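PDB 6F2P: paenibacillus xanthan lyase from Paenibacillus, which catalyses the eliminative removal of terminal mannosyl residues from the side chains of the polysaccharide xanthan. Local coordinates for residues S498-T503 and F604-N609. Sequence-based numbering, arbitrary orientation.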
loop_
_atom_site.group_PDB
_atom_site.type_symbol
_atom_site.label_atom_id
_atom_site.label_comp_id
_atom_site.label_asym_id
_atom_site.label_seq_id
_atom_site.Cartn_x
_atom_site.Cartn_y
_atom_site.Cartn_z
ATOM N N SER A 498 12.128 -4.087 -16.295
ATOM C CA SER A 498 13.566 -4.070 -16.466
ATOM C C SER A 498 14.158 -4.737 -15.244
ATOM O O SER A 498 13.433 -5.079 -14.308
ATOM C CB SER A 498 14.075 -2.638 -16.527
ATOM O OG SER A 498 13.971 -2.050 -15.244
ATOM N N GLY A 499 15.475 -4.906 -15.246
ATOM C CA GLY A 499 16.154 -5.609 -14.172
ATOM C C GLY A 499 15.752 -7.070 -14.098
ATOM O O GLY A 499 15.920 -7.705 -13.065
ATOM N N ILE A 500 15.215 -7.602 -15.193
ATOM C CA ILE A 500 14.753 -8.980 -15.224
ATOM C C ILE A 500 15.938 -9.928 -15.241
ATOM O O ILE A 500 16.649 -10.016 -16.236
ATOM C CB ILE A 500 13.869 -9.265 -16.449
ATOM C CG1 ILE A 500 12.715 -8.266 -16.520
ATOM C CG2 ILE A 500 13.327 -10.684 -16.379
ATOM C CD1 ILE A 500 11.876 -8.386 -17.767
ATOM N N ALA A 501 16.141 -10.630 -14.129
ATOM C CA ALA A 501 17.312 -11.478 -13.946
ATOM C C ALA A 501 16.977 -12.835 -13.301
ATOM O O ALA A 501 16.167 -12.928 -12.372
ATOM C CB ALA A 501 18.362 -10.742 -13.126
ATOM N N SER A 502 17.616 -13.886 -13.799
ATOM C CA SER A 502 17.383 -15.223 -13.284
ATOM C C SER A 502 18.600 -16.110 -13.502
ATOM O O SER A 502 19.345 -15.931 -14.464
ATOM C CB SER A 502 16.155 -15.841 -13.961
ATOM O OG SER A 502 16.103 -17.233 -13.723
ATOM N N THR A 503 18.800 -17.062 -12.598
ATOM C CA THR A 503 19.813 -18.089 -12.784
ATOM C C THR A 503 19.184 -19.469 -12.657
ATOM O O THR A 503 19.849 -20.424 -12.265
ATOM C CB THR A 503 20.946 -17.964 -11.757
ATOM O OG1 THR A 503 20.390 -17.790 -10.448
ATOM C CG2 THR A 503 21.835 -16.780 -12.088
ATOM N N PHE A 604 6.196 -12.133 -24.130
ATOM C CA PHE A 604 7.603 -11.905 -24.419
ATOM C C PHE A 604 8.422 -13.075 -23.911
ATOM O O PHE A 604 8.133 -13.641 -22.848
ATOM C CB PHE A 604 8.118 -10.648 -23.713
ATOM C CG PHE A 604 7.402 -9.382 -24.094
ATOM C CD1 PHE A 604 7.428 -8.914 -25.397
ATOM C CD2 PHE A 604 6.742 -8.630 -23.133
ATOM C CE1 PHE A 604 6.782 -7.737 -25.740
ATOM C CE2 PHE A 604 6.098 -7.442 -23.471
ATOM C CZ PHE A 604 6.116 -6.999 -24.775
ATOM N N ASP A 605 9.465 -13.422 -24.655
ATOM C CA ASP A 605 10.401 -14.433 -24.203
ATOM C C ASP A 605 11.750 -13.785 -23.983
ATOM O O ASP A 605 12.429 -13.425 -24.939
ATOM C CB ASP A 605 10.512 -15.559 -25.234
ATOM C CG ASP A 605 11.364 -16.733 -24.745
ATOM O OD1 ASP A 605 12.253 -16.555 -23.867
ATOM O OD2 ASP A 605 11.142 -17.849 -25.256
ATOM N N HIS A 606 12.138 -13.656 -22.718
ATOM C CA HIS A 606 13.426 -13.071 -22.350
ATOM C C HIS A 606 14.563 -14.080 -22.402
ATOM O O HIS A 606 15.706 -13.750 -22.075
ATOM C CB HIS A 606 13.356 -12.468 -20.946
ATOM C CG HIS A 606 12.176 -11.575 -20.735
ATOM N ND1 HIS A 606 12.123 -10.285 -21.217
ATOM C CD2 HIS A 606 10.996 -11.790 -20.105
ATOM C CE1 HIS A 606 10.963 -9.741 -20.889
ATOM N NE2 HIS A 606 10.260 -10.638 -20.217
ATOM N N GLY A 607 14.246 -15.313 -22.798
ATOM C CA GLY A 607 15.234 -16.374 -22.866
ATOM C C GLY A 607 15.639 -16.947 -21.518
ATOM O O GLY A 607 15.073 -16.611 -20.479
ATOM N N MET A 608 16.631 -17.828 -21.538
ATOM C CA MET A 608 17.124 -18.443 -20.322
ATOM C C MET A 608 18.102 -17.535 -19.623
ATOM O O MET A 608 18.775 -16.727 -20.262
ATOM C CB MET A 608 17.827 -19.755 -20.640
ATOM C CG MET A 608 16.918 -20.967 -20.567
ATOM S SD MET A 608 17.872 -22.437 -20.915
ATOM C CE MET A 608 19.318 -22.108 -19.895
ATOM N N ASN A 609 18.182 -17.692 -18.309
ATOM C CA ASN A 609 19.129 -16.945 -17.491
ATOM C C ASN A 609 19.364 -15.485 -17.890
ATOM O O ASN A 609 20.508 -15.086 -18.113
ATOM C CB ASN A 609 20.461 -17.688 -17.467
ATOM C CG ASN A 609 20.377 -18.997 -16.720
ATOM O OD1 ASN A 609 19.708 -19.094 -15.691
ATOM N ND2 ASN A 609 21.047 -20.018 -17.241
HETATM O O HOH W 1 16.203 -18.722 -15.967
#
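With chi1 at -54°, CG1 of I500 lies anti to the carbonyl carbon, and the extended second torsion (174°) carries CD1 over the ring of H606. In H606, CG is also anti to the carbonyl carbon. The two side chains cross at about a right angle. CD1 of I500 sits over one face of the H606 ring, 3.8 Å from its centroid and closer to CE1 than to the centre. This is a CH-pi contact, with CE1 of H606 nearest to CD1 of I500 at 3.5 Å. NE2 of H606 is hydrogen-bonded to T510 OG1, which helps fix the ring's rotation. Y615 touches both I500 and H606.

Further along, the loops after the two strands meet. CA of N609 approaches O of S502 at 3.2 Å as a CA-H...O contact. The amide of N609 lies beside T503, with OD1 of N609 3.1 Å from CA of T503. That oxygen accepts a hydrogen bond from G505 N. A water joins the two loops: it donates to OG of S502 (2.7 Å) and accepts from N of N609 (3.2 Å). OG of S502 also bonds D504 OD2. Without the carboxamide of N609, as with an alanine here, G505 N would probably lose this acceptor and a gap would open beside T503.

D605 shapes the turn into the second loop. Its OD1 accepts from N of G607 at 2.6 Å, an Asx turn, while OD2 forms a salt bridge with K570. On the other strand, G499 and I500 face G613 in a G1 beta bulge. The strands 493-501 and 595-607 belong to different antiparallel sheets. The contact joins the two sheets where these strands end, in the super-sandwich domain of this family 8 polysaccharide lyase.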